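Local coordinates for protein 3-oxo-tetronate kinase (Cupriavidus necator, PDB 5DMH) that phosphorylates the sugar acid 3-oxo-tetronate to 3-oxo-tetronate 4-phosphate, using ATP as the phosphate donor, at residues P32-I37 with C109-F114; V59-L64 with L79-K84; Q96-L101 with A132-A137; R406-G411 with P419-L424. All blocks are in the same frame, centred on the assembly; numbering follows the deposited sequence.

Interaction 1. Residues P32-I37 with C109-F114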
loop_
_atom_site.group_PDB
_atom_site.type_symbol
_atom_site.label_atom_id
_atom_site.label_comp_id
_atom_site.label_asym_id
_atom_site.label_seq_id
_atom_site.Cartn_x
_atom_site.Cartn_y
_atom_site.Cartn_z
ATOM N N PRO A 32 -12.067 18.523 3.492
ATOM C CA PRO A 32 -11.949 17.095 3.164
ATOM C C PRO A 32 -12.981 16.256 3.918
ATOM O O PRO A 32 -13.341 16.582 5.048
ATOM C CB PRO A 32 -10.536 16.734 3.618
ATOM C CG PRO A 32 -9.795 18.026 3.616
ATOM C CD PRO A 32 -10.789 19.080 3.971
ATOM N N LEU A 33 -13.446 15.195 3.269
ATOM C CA LEU A 33 -14.494 14.346 3.796
ATOM C C LEU A 33 -13.925 13.057 4.375
ATOM O O LEU A 33 -14.382 12.581 5.403
ATOM C CB LEU A 33 -15.451 13.985 2.674
ATOM C CG LEU A 33 -16.347 15.116 2.192
ATOM C CD1 LEU A 33 -17.037 14.745 0.900
ATOM C CD2 LEU A 33 -17.373 15.450 3.270
ATOM N N LEU A 34 -12.926 12.509 3.703
ATOM C CA LEU A 34 -12.418 11.181 4.012
ATOM C C LEU A 34 -10.934 11.204 4.330
ATOM O O LEU A 34 -10.133 11.679 3.513
ATOM C CB LEU A 34 -12.657 10.259 2.819
ATOM C CG LEU A 34 -12.399 8.770 3.033
ATOM C CD1 LEU A 34 -13.430 8.148 3.968
ATOM C CD2 LEU A 34 -12.427 8.050 1.697
ATOM N N GLY A 35 -10.565 10.688 5.505
ATOM C CA GLY A 35 -9.177 10.689 5.928
ATOM C C GLY A 35 -8.661 9.269 6.017
ATOM O O GLY A 35 -9.305 8.431 6.623
ATOM N N CYS A 36 -7.531 8.984 5.373
ATOM C CA CYS A 36 -7.063 7.619 5.230
ATOM C C CYS A 36 -5.648 7.519 5.765
ATOM O O CYS A 36 -4.853 8.442 5.628
ATOM C CB CYS A 36 -7.088 7.198 3.778
ATOM S SG CYS A 36 -8.661 7.507 2.941
ATOM N N ILE A 37 -5.382 6.418 6.429
ATOM C CA ILE A 37 -4.079 6.119 6.967
ATOM C C ILE A 37 -3.637 4.811 6.355
ATOM O O ILE A 37 -4.276 3.783 6.594
ATOM C CB ILE A 37 -4.168 5.963 8.474
ATOM C CG1 ILE A 37 -4.671 7.275 9.088
ATOM C CG2 ILE A 37 -2.827 5.584 9.034
ATOM C CD1 ILE A 37 -5.081 7.121 10.539
ATOM N N CYS A 109 -11.993 15.918 8.369
ATOM C CA CYS A 109 -12.502 14.653 7.847
ATOM C C CYS A 109 -13.602 14.068 8.743
ATOM O O CYS A 109 -13.543 14.204 9.970
ATOM C CB CYS A 109 -11.375 13.648 7.716
ATOM S SG CYS A 109 -10.105 14.117 6.535
ATOM N N ARG A 110 -14.564 13.392 8.104
ATOM C CA ARG A 110 -15.779 12.857 8.732
ATOM C C ARG A 110 -15.757 11.348 8.908
ATOM O O ARG A 110 -16.483 10.804 9.741
ATOM C CB ARG A 110 -16.987 13.146 7.837
ATOM C CG ARG A 110 -17.574 14.515 7.982
ATOM C CD ARG A 110 -18.434 14.839 6.781
ATOM N NE ARG A 110 -18.747 16.264 6.725
ATOM C CZ ARG A 110 -19.966 16.784 6.827
ATOM N NH1 ARG A 110 -20.123 18.097 6.762
ATOM N NH2 ARG A 110 -21.032 16.011 6.980
ATOM N N GLN A 111 -15.013 10.674 8.045
ATOM C CA GLN A 111 -14.911 9.220 8.060
ATOM C C GLN A 111 -13.469 8.875 7.752
ATOM O O GLN A 111 -12.771 9.642 7.093
ATOM C CB GLN A 111 -15.821 8.603 7.019
ATOM C CG GLN A 111 -15.836 7.106 7.001
ATOM C CD GLN A 111 -16.858 6.560 6.005
ATOM O OE1 GLN A 111 -16.845 6.931 4.830
ATOM N NE2 GLN A 111 -17.757 5.695 6.482
ATOM N N PHE A 112 -13.028 7.733 8.255
ATOM C CA PHE A 112 -11.623 7.362 8.180
ATOM C C PHE A 112 -11.469 5.970 7.635
ATOM O O PHE A 112 -12.345 5.101 7.831
ATOM C CB PHE A 112 -10.996 7.494 9.560
ATOM C CG PHE A 112 -11.184 8.855 10.138
ATOM C CD1 PHE A 112 -12.333 9.165 10.851
ATOM C CD2 PHE A 112 -10.255 9.856 9.898
ATOM C CE1 PHE A 112 -12.524 10.438 11.357
ATOM C CE2 PHE A 112 -10.441 11.148 10.395
ATOM C CZ PHE A 112 -11.567 11.445 11.112
ATOM N N VAL A 113 -10.397 5.786 6.878
ATOM C CA VAL A 113 -10.022 4.474 6.360
ATOM C C VAL A 113 -8.624 4.110 6.833
ATOM O O VAL A 113 -7.709 4.937 6.747
ATOM C CB VAL A 113 -10.046 4.431 4.830
ATOM C CG1 VAL A 113 -9.423 3.103 4.310
ATOM C CG2 VAL A 113 -11.464 4.601 4.323
ATOM N N PHE A 114 -8.493 2.909 7.394
ATOM C CA PHE A 114 -7.196 2.295 7.683
ATOM C C PHE A 114 -6.908 1.311 6.585
ATOM O O PHE A 114 -7.616 0.311 6.379
ATOM C CB PHE A 114 -7.157 1.661 9.072
ATOM C CG PHE A 114 -5.946 0.831 9.374
ATOM C CD1 PHE A 114 -4.673 1.209 8.995
ATOM C CD2 PHE A 114 -6.091 -0.337 10.119
ATOM C CE1 PHE A 114 -3.571 0.435 9.346
ATOM C CE2 PHE A 114 -5.001 -1.115 10.466
ATOM C CZ PHE A 114 -3.736 -0.739 10.059
HETATM O O HOH W 1 -15.883 17.049 6.201
#
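Leu33 O accepts two backbone N-H groups from the entry to the strand of 111-114. The bond from Arg110 N is short (2.8 Å), although its donor stands 39° out of the carbonyl plane, and the one from Gln111 N, at 3.3 Å, is weak. From here two parallel strands of the sugar-binding N-terminal domain run side by side, their short axes 21° apart. Gly35 N then binds Gln111 O at 2.9 Å, Gly35 O receives Val113 N, and Ile37 N closes on Val113 O at 2.8 Å. Gly35 thus bonds to Gln111 and to Val113, the residues before and after its partner Phe112, as parallel pairing requires.

Leu34, Cys36, Gln111 and Val113 share one sheet face, where helix 262-268 meets Val113 and Gln111. Gln111 CG is anti to its backbone N (chi1 -177°), and the extended chain lies alongside Leu34; Leu34 CD1 is 3.7 Å from Gln111 OE1, and Gln111 NE2 hydrogen-bonds to Leu249 O. Gly35, Phe112, Ile37 and Phe114 belong to the other face, packed against helices 90-106 and 128-139. Beside Gly35, which has no side chain, the sulfur of Cys109 comes in, SG lying 3.6 Å from Gly35 CA, while Phe112 CD2 approaches the same glycine. At the N-terminal end of the pair, a water donates to Pro32 O and accepts from Arg110 NE, sitting in the guanidinium plane, and Leu33 CD2 runs beside Arg110 CD. At the C-terminal end, Ile37 O lies at the edge of the Phe114 ring, in its plane, 3.5 Å from Phe114 CD1.

Interaction 2. Residues V59-L64 with L79-K84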
loop_
_atom_site.group_PDB
_atom_site.type_symbol
_atom_site.label_atom_id
_atom_site.label_comp_id
_atom_site.label_asym_id
_atom_site.label_seq_id
_atom_site.Cartn_x
_atom_site.Cartn_y
_atom_site.Cartn_z
ATOM N N VAL A 59 -5.314 13.949 -2.185
ATOM C CA VAL A 59 -3.903 14.269 -2.003
ATOM C C VAL A 59 -3.255 13.244 -1.069
ATOM O O VAL A 59 -3.809 12.890 -0.026
ATOM C CB VAL A 59 -3.709 15.694 -1.448
ATOM C CG1 VAL A 59 -2.260 15.900 -0.979
ATOM C CG2 VAL A 59 -4.093 16.737 -2.508
ATOM N N GLN A 60 -2.100 12.726 -1.479
ATOM C CA GLN A 60 -1.337 11.805 -0.648
ATOM C C GLN A 60 -0.203 12.579 0.007
ATOM O O GLN A 60 0.553 13.272 -0.676
ATOM C CB GLN A 60 -0.759 10.654 -1.471
ATOM C CG GLN A 60 0.232 9.827 -0.699
ATOM C CD GLN A 60 0.558 8.537 -1.392
ATOM O OE1 GLN A 60 -0.240 8.035 -2.184
ATOM N NE2 GLN A 60 1.727 7.982 -1.101
ATOM N N THR A 61 -0.099 12.479 1.330
ATOM C CA THR A 61 0.988 13.109 2.054
ATOM C C THR A 61 1.940 12.036 2.535
ATOM O O THR A 61 1.540 10.911 2.801
ATOM C CB THR A 61 0.489 13.923 3.279
ATOM O OG1 THR A 61 -0.100 13.041 4.238
ATOM C CG2 THR A 61 -0.502 14.992 2.857
ATOM N N ILE A 62 3.215 12.381 2.612
ATOM C CA ILE A 62 4.211 11.474 3.126
ATOM C C ILE A 62 4.341 11.834 4.588
ATOM O O ILE A 62 4.883 12.876 4.926
ATOM C CB ILE A 62 5.557 11.623 2.378
ATOM C CG1 ILE A 62 5.364 11.405 0.891
ATOM C CG2 ILE A 62 6.559 10.625 2.909
ATOM C CD1 ILE A 62 4.674 10.080 0.536
ATOM N N GLY A 63 3.752 11.008 5.453
ATOM C CA GLY A 63 3.592 11.376 6.844
ATOM C C GLY A 63 2.786 12.645 6.950
ATOM O O GLY A 63 1.953 12.959 6.072
ATOM N N LEU A 64 3.032 13.390 8.019
ATOM C CA LEU A 64 2.291 14.602 8.276
ATOM C C LEU A 64 3.071 15.833 7.831
ATOM O O LEU A 64 4.215 16.028 8.237
ATOM C CB LEU A 64 1.958 14.677 9.757
ATOM C CG LEU A 64 1.240 13.442 10.287
ATOM C CD1 LEU A 64 0.883 13.638 11.757
ATOM C CD2 LEU A 64 -0.009 13.159 9.445
ATOM N N LEU A 79 -7.904 12.686 1.839
ATOM C CA LEU A 79 -6.494 12.815 2.181
ATOM C C LEU A 79 -5.995 11.439 2.544
ATOM O O LEU A 79 -6.658 10.730 3.313
ATOM C CB LEU A 79 -6.344 13.745 3.390
ATOM C CG LEU A 79 -6.786 15.201 3.204
ATOM C CD1 LEU A 79 -6.779 15.919 4.537
ATOM C CD2 LEU A 79 -5.870 15.893 2.246
ATOM N N VAL A 80 -4.853 11.045 1.988
ATOM C CA VAL A 80 -4.240 9.752 2.285
ATOM C C VAL A 80 -2.855 9.957 2.885
ATOM O O VAL A 80 -1.938 10.408 2.200
ATOM C CB VAL A 80 -4.085 8.849 1.028
ATOM C CG1 VAL A 80 -3.395 7.520 1.412
ATOM C CG2 VAL A 80 -5.453 8.549 0.386
ATOM N N VAL A 81 -2.722 9.628 4.165
ATOM C CA VAL A 81 -1.440 9.704 4.848
ATOM C C VAL A 81 -0.656 8.394 4.699
ATOM O O VAL A 81 -1.064 7.340 5.184
ATOM C CB VAL A 81 -1.629 10.059 6.354
ATOM C CG1 VAL A 81 -0.273 10.089 7.070
ATOM C CG2 VAL A 81 -2.378 11.374 6.509
ATOM N N ALA A 82 0.491 8.469 4.025
ATOM C CA ALA A 82 1.379 7.345 3.869
ATOM C C ALA A 82 2.332 7.182 5.063
ATOM O O ALA A 82 3.102 8.093 5.398
ATOM C CB ALA A 82 2.180 7.528 2.591
ATOM N N LEU A 83 2.244 6.041 5.722
ATOM C CA LEU A 83 3.164 5.652 6.786
ATOM C C LEU A 83 4.010 4.450 6.346
ATOM O O LEU A 83 3.582 3.681 5.486
ATOM C CB LEU A 83 2.408 5.258 8.055
ATOM C CG LEU A 83 1.442 6.276 8.645
ATOM C CD1 LEU A 83 0.778 5.736 9.918
ATOM C CD2 LEU A 83 2.143 7.626 8.898
ATOM N N LYS A 84 5.180 4.261 6.974
ATOM C CA LYS A 84 5.991 3.068 6.761
ATOM C C LYS A 84 5.866 2.230 8.026
ATOM O O LYS A 84 6.813 2.076 8.797
ATOM C CB LYS A 84 7.467 3.449 6.473
ATOM C CG LYS A 84 8.321 2.305 5.951
ATOM C CD LYS A 84 9.807 2.700 5.776
ATOM C CE LYS A 84 10.614 1.609 5.136
ATOM N NZ LYS A 84 10.754 0.378 5.965
#
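Val59 O accepts the N-H of Val80 at 2.9 Å and starts the pairing; on the same side of the sheet Val59 CB faces Leu79 CD2. At Gln60 the backbone CA-H points to Val80 O, and the side chain leaves for the opposite face. With CG anti to the backbone N (chi1 170°) and the chain extended beyond it, the amide is carried along the sheet until Gln60 NE2 is 3.7 Å from Ala82 CB. That NE2 is buried with no polar partner in the model, so the contact with the methyl is one of packing alone; Ala44 and Thr45 of helix 41-53 also pack on the chain.

Thr61 pairs twice, its N with Val80 O (2.9 Å) and its O with Ala82 N. These two neighbouring strands are parallel, in one-to-one register from Val59-Leu79 to Ile62-Ala82, with short axes 24° apart, and belong to the sugar-binding N-terminal domain. Thr61 OG1, placed between its backbone N and carbonyl carbon, donates to Gly63 O at 2.8 Å while passing 3.6 Å from Val81 CG2. Ile62 turns the other way, its CD1 meeting Ala82 CB at 4.1 Å. Gly63, where phi becomes positive (59°), bends the chain out of the strand yet still gives its N-H to Ala82 O at 3.0 Å. Leu64 crosses Val81 obliquely, Leu64 CD2 lying 3.9 Å from Val81 CG1, and both side chains touch Trp103 of helix 90-106. Beyond Ala82 the segment 79-84 runs on to Lys84, whose NZ forms salt bridges with Glu370 and Glu394, residues inferred to bind ATP.

Interaction 3. Residues Q96-L101 with A132-A137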
loop_
_atom_site.group_PDB
_atom_site.type_symbol
_atom_site.label_atom_id
_atom_site.label_comp_id
_atom_site.label_asym_id
_atom_site.label_seq_id
_atom_site.Cartn_x
_atom_site.Cartn_y
_atom_site.Cartn_z
ATOM N N GLN A 96 2.196 6.363 15.508
ATOM C CA GLN A 96 2.132 7.038 14.227
ATOM C C GLN A 96 0.724 7.126 13.662
ATOM O O GLN A 96 0.371 8.131 13.030
ATOM C CB GLN A 96 3.042 6.353 13.195
ATOM C CG GLN A 96 4.501 6.336 13.561
ATOM C CD GLN A 96 5.332 5.787 12.426
ATOM O OE1 GLN A 96 4.857 5.682 11.299
ATOM N NE2 GLN A 96 6.570 5.425 12.717
ATOM N N SER A 97 -0.069 6.075 13.850
ATOM C CA SER A 97 -1.415 6.040 13.313
ATOM C C SER A 97 -2.334 6.978 14.084
ATOM O O SER A 97 -3.170 7.660 13.492
ATOM C CB SER A 97 -1.951 4.613 13.280
ATOM O OG SER A 97 -1.119 3.788 12.472
ATOM N N LEU A 98 -2.170 7.046 15.398
ATOM C CA LEU A 98 -2.950 8.002 16.194
ATOM C C LEU A 98 -2.626 9.460 15.877
ATOM O O LEU A 98 -3.518 10.332 15.886
ATOM C CB LEU A 98 -2.732 7.736 17.673
ATOM C CG LEU A 98 -3.438 6.460 18.139
ATOM C CD1 LEU A 98 -3.029 6.120 19.578
ATOM C CD2 LEU A 98 -4.974 6.610 18.029
ATOM N N ALA A 99 -1.350 9.745 15.612
ATOM C CA ALA A 99 -0.968 11.105 15.235
ATOM C C ALA A 99 -1.589 11.487 13.897
ATOM O O ALA A 99 -2.144 12.591 13.742
ATOM C CB ALA A 99 0.563 11.252 15.188
ATOM N N ALA A 100 -1.506 10.581 12.929
ATOM C CA ALA A 100 -2.167 10.791 11.635
ATOM C C ALA A 100 -3.680 10.994 11.750
ATOM O O ALA A 100 -4.276 11.849 11.053
ATOM C CB ALA A 100 -1.866 9.646 10.700
ATOM N N LEU A 101 -4.307 10.236 12.636
ATOM C CA LEU A 101 -5.753 10.344 12.813
ATOM C C LEU A 101 -6.128 11.737 13.295
ATOM O O LEU A 101 -7.076 12.365 12.805
ATOM C CB LEU A 101 -6.243 9.327 13.823
ATOM C CG LEU A 101 -7.697 9.471 14.264
ATOM C CD1 LEU A 101 -8.668 9.093 13.151
ATOM C CD2 LEU A 101 -7.960 8.603 15.476
ATOM N N ALA A 132 -5.998 -0.906 14.159
ATOM C CA ALA A 132 -7.437 -0.783 14.026
ATOM C C ALA A 132 -8.069 -0.569 15.389
ATOM O O ALA A 132 -8.971 0.276 15.559
ATOM C CB ALA A 132 -8.041 -2.003 13.339
ATOM N N GLU A 133 -7.656 -1.356 16.373
ATOM C CA GLU A 133 -8.291 -1.241 17.687
ATOM C C GLU A 133 -7.995 0.109 18.327
ATOM O O GLU A 133 -8.873 0.692 18.982
ATOM C CB GLU A 133 -7.869 -2.385 18.627
ATOM C CG GLU A 133 -8.490 -3.695 18.254
ATOM C CD GLU A 133 -8.167 -4.836 19.206
ATOM O OE1 GLU A 133 -7.065 -4.883 19.781
ATOM O OE2 GLU A 133 -9.033 -5.705 19.370
ATOM N N ALA A 134 -6.786 0.622 18.111
ATOM C CA ALA A 134 -6.407 1.906 18.684
ATOM C C ALA A 134 -7.221 3.024 18.033
ATOM O O ALA A 134 -7.607 3.989 18.692
ATOM C CB ALA A 134 -4.914 2.173 18.507
ATOM N N LEU A 135 -7.425 2.916 16.729
ATOM C CA LEU A 135 -8.164 3.927 16.002
ATOM C C LEU A 135 -9.632 3.931 16.430
ATOM O O LEU A 135 -10.207 5.006 16.654
ATOM C CB LEU A 135 -8.039 3.707 14.504
ATOM C CG LEU A 135 -6.671 4.005 13.876
ATOM C CD1 LEU A 135 -6.692 3.585 12.452
ATOM C CD2 LEU A 135 -6.247 5.475 13.975
ATOM N N LEU A 136 -10.223 2.739 16.579
ATOM C CA LEU A 136 -11.593 2.633 17.094
ATOM C C LEU A 136 -11.734 3.306 18.461
ATOM O O LEU A 136 -12.666 4.078 18.676
ATOM C CB LEU A 136 -12.034 1.178 17.208
ATOM C CG LEU A 136 -12.463 0.489 15.925
ATOM C CD1 LEU A 136 -12.769 -0.998 16.260
ATOM C CD2 LEU A 136 -13.660 1.189 15.291
ATOM N N ALA A 137 -10.804 3.018 19.369
ATOM C CA ALA A 137 -10.849 3.596 20.704
ATOM C C ALA A 137 -10.766 5.110 20.615
ATOM O O ALA A 137 -11.542 5.809 21.278
ATOM C CB ALA A 137 -9.739 3.059 21.563
#
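Two different first torsions bring Leu101 and Leu135 together. Leu135 CG lies anti to its carbonyl carbon (chi1 -71°), which, with chi2 173°, brings CD2 to helix 90-106, whereas Leu101 CG lies anti to its backbone N (chi1 171°). The two side chains slide past each other in opposite directions, and Leu135 CD2 rests 3.9 Å from Leu101 CB. The same methyl reaches Ser97 O at 3.8 Å, an oxygen that already accepts the helical N-H of Leu101, and comes within 4.4 Å of Leu98 CD2. Leu98, partly exposed, lays CD2 against Ala134, 3.8 Å from Ala134 O and 4.5 Å from Ala134 CB.

Helices 90-106 and 128-139 thus pack as neighbours on one face of the parallel strands of the N-terminal domain, their local axes 9.8 Å apart and crossing at -37°. Leu101 and Leu135 also touch Ile37, and the first meets Phe112 and the second Phe114. Ser97 OG is bonded within its own helix to Ala93 O. Between the two segments the contact is made by methyls against carbon and the backbone oxygens Ser97 O and Ala134 O, so the fit here probably rests on shape and burial.

Interaction 4. Residues R406-G411 with P419-L424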
loop_
_atom_site.group_PDB
_atom_site.type_symbol
_atom_site.label_atom_id
_atom_site.label_comp_id
_atom_site.label_asym_id
_atom_site.label_seq_id
_atom_site.Cartn_x
_atom_site.Cartn_y
_atom_site.Cartn_z
ATOM N N ARG A 406 7.356 15.203 0.021
ATOM C CA ARG A 406 6.380 15.587 1.038
ATOM C C ARG A 406 4.940 15.180 0.701
ATOM O O ARG A 406 4.125 14.958 1.603
ATOM C CB ARG A 406 6.459 17.099 1.307
ATOM C CG ARG A 406 7.758 17.511 2.004
ATOM C CD ARG A 406 7.976 19.024 1.984
ATOM N NE ARG A 406 9.329 19.370 2.427
ATOM C CZ ARG A 406 9.803 20.610 2.524
ATOM N NH1 ARG A 406 9.041 21.654 2.216
ATOM N NH2 ARG A 406 11.050 20.806 2.932
ATOM N N ALA A 407 4.628 15.088 -0.588
ATOM C CA ALA A 407 3.260 14.793 -1.011
ATOM C C ALA A 407 3.278 14.406 -2.477
ATOM O O ALA A 407 4.231 14.714 -3.184
ATOM C CB ALA A 407 2.357 15.991 -0.774
ATOM N N LEU A 408 2.235 13.707 -2.912
ATOM C CA LEU A 408 2.120 13.212 -4.275
ATOM C C LEU A 408 0.737 13.559 -4.824
ATOM O O LEU A 408 -0.279 13.513 -4.098
ATOM C CB LEU A 408 2.311 11.698 -4.327
ATOM C CG LEU A 408 3.705 11.171 -3.999
ATOM C CD1 LEU A 408 3.731 9.663 -3.936
ATOM C CD2 LEU A 408 4.690 11.701 -5.013
ATOM N N ARG A 409 0.728 13.901 -6.112
ATOM C CA ARG A 409 -0.488 14.031 -6.901
ATOM C C ARG A 409 -0.690 12.727 -7.679
ATOM O O ARG A 409 0.252 12.183 -8.227
ATOM C CB ARG A 409 -0.366 15.199 -7.889
ATOM C CG ARG A 409 -1.612 15.352 -8.732
ATOM C CD ARG A 409 -1.903 16.798 -9.049
ATOM N NE ARG A 409 -1.066 17.294 -10.129
ATOM C CZ ARG A 409 -1.481 17.508 -11.380
ATOM N NH1 ARG A 409 -2.735 17.265 -11.739
ATOM N NH2 ARG A 409 -0.629 17.976 -12.284
ATOM N N ILE A 410 -1.923 12.244 -7.729
ATOM C CA ILE A 410 -2.226 10.954 -8.338
ATOM C C ILE A 410 -2.612 11.099 -9.805
ATOM O O ILE A 410 -3.532 11.836 -10.145
ATOM C CB ILE A 410 -3.374 10.268 -7.549
ATOM C CG1 ILE A 410 -3.092 10.342 -6.036
ATOM C CG2 ILE A 410 -3.569 8.837 -7.990
ATOM C CD1 ILE A 410 -1.757 9.704 -5.589
ATOM N N GLY A 411 -1.888 10.418 -10.678
ATOM C CA GLY A 411 -2.189 10.447 -12.095
ATOM C C GLY A 411 -2.942 9.189 -12.489
ATOM O O GLY A 411 -3.697 8.629 -11.681
ATOM N N PRO A 419 -0.956 3.535 -9.603
ATOM C CA PRO A 419 -1.033 4.752 -10.414
ATOM C C PRO A 419 0.323 5.390 -10.677
ATOM O O PRO A 419 1.249 5.154 -9.900
ATOM C CB PRO A 419 -1.818 5.689 -9.525
ATOM C CG PRO A 419 -1.377 5.284 -8.131
ATOM C CD PRO A 419 -1.228 3.802 -8.178
ATOM N N ALA A 420 0.440 6.128 -11.776
ATOM C CA ALA A 420 1.524 7.119 -11.935
ATOM C C ALA A 420 1.262 8.238 -10.925
ATOM O O ALA A 420 0.106 8.528 -10.619
ATOM C CB ALA A 420 1.541 7.688 -13.349
ATOM N N THR A 421 2.323 8.856 -10.412
ATOM C CA THR A 421 2.203 9.962 -9.459
ATOM C C THR A 421 3.268 10.998 -9.781
ATOM O O THR A 421 4.261 10.692 -10.443
ATOM C CB THR A 421 2.390 9.503 -7.973
ATOM O OG1 THR A 421 3.756 9.156 -7.725
ATOM C CG2 THR A 421 1.510 8.304 -7.621
ATOM N N VAL A 422 3.056 12.233 -9.327
ATOM C CA VAL A 422 4.093 13.230 -9.413
ATOM C C VAL A 422 4.176 14.010 -8.105
ATOM O O VAL A 422 3.186 14.120 -7.385
ATOM C CB VAL A 422 3.871 14.171 -10.609
ATOM C CG1 VAL A 422 3.991 13.381 -11.909
ATOM C CG2 VAL A 422 2.517 14.871 -10.515
ATOM N N THR A 423 5.363 14.525 -7.793
ATOM C CA THR A 423 5.513 15.386 -6.624
ATOM C C THR A 423 5.036 16.779 -6.991
ATOM O O THR A 423 4.710 17.039 -8.148
ATOM C CB THR A 423 6.982 15.480 -6.135
ATOM O OG1 THR A 423 7.777 16.172 -7.101
ATOM C CG2 THR A 423 7.552 14.127 -5.890
ATOM N N LEU A 424 5.010 17.690 -6.020
ATOM C CA LEU A 424 4.553 19.063 -6.274
ATOM C C LEU A 424 5.670 20.130 -6.415
ATOM O O LEU A 424 5.400 21.328 -6.386
ATOM C CB LEU A 424 3.535 19.474 -5.194
ATOM C CG LEU A 424 2.264 18.617 -5.124
ATOM C CD1 LEU A 424 1.267 19.216 -4.158
ATOM C CD2 LEU A 424 1.624 18.460 -6.497
HETATM O O HOH W 2 5.596 17.152 -3.355
#
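The guanidinium of Arg409, the one flat side-chain group here, is met obliquely by Val422 CG2. It flanks the antiparallel hairpin of strands 407-415 and 418-423 in the nucleotide-binding C-terminal domain; the local axes of the two strands make an angle of 142°. Arg409 and Val422 form a hydrogen-bonded pair: Arg409 N gives to Val422 O at 2.8 Å, and Val422 N returns to Arg409 O at 3.0 Å. Further toward the turn, Gly411 N reaches Ala420 O at 2.7 Å. Ile410 and Thr421, between these bonds, are a non-hydrogen-bonded pair, with Ile410 CD1 beside Thr421 CG2. The other branch of the isoleucine packs on the proline, Ile410 CG2 lying 3.9 Å from Pro419 CB.

Leu408, Ile410 and Thr421 share a face, and Ala48 and Val52 of helix 41-53 pack on Ile410. Thr421 OG1 touches both methyls of Leu408, CD1 and CD2, each 3.8 Å away, but its polar partner is Leu431 O in the next strand. Thr423 OG1 likewise bonds beyond the hairpin arms, to Asp425. On the opposite face Val422 CG2 sits between its backbone N and carbonyl carbon (chi1 of the residue -65°, taken to CG1), which sets it against Arg409 CB; from the loop residue Leu424, CD2 meets the same CB. Val281 and Pro282 also touch the arginine. A water bridges the two segments beside Ala407, giving a hydrogen to Ala407 O and accepting one from Leu424 N, each at 2.8 Å.

Overall arrangement
Interactions 1, 2 and 4 lie along neighbouring strands, in the order 111-115, 34-38, 78-82, 58-62, 407-415 and 418-423. Interactions 1 and 2, centres about 12 Å apart, meet through backbone bonds of Cys36 with Leu79 and Val81. Interactions 2 and 4, centres about 11 Å apart, meet where strands 58-62 and 407-415 pair, tying the sugar-binding and nucleotide-binding parts of the kinase together. Interaction 3 packs its helices on Ile37 and Phe112 of interaction 1 and touches Leu64 and Leu83 of interaction 2; its centre is about 25 Å from that of interaction 4. Along the chain, interaction 2 lies between the segments of interaction 1, those of 1 and 3 alternate (32-37, 96-101, 109-114, 132-137), and interaction 4 follows.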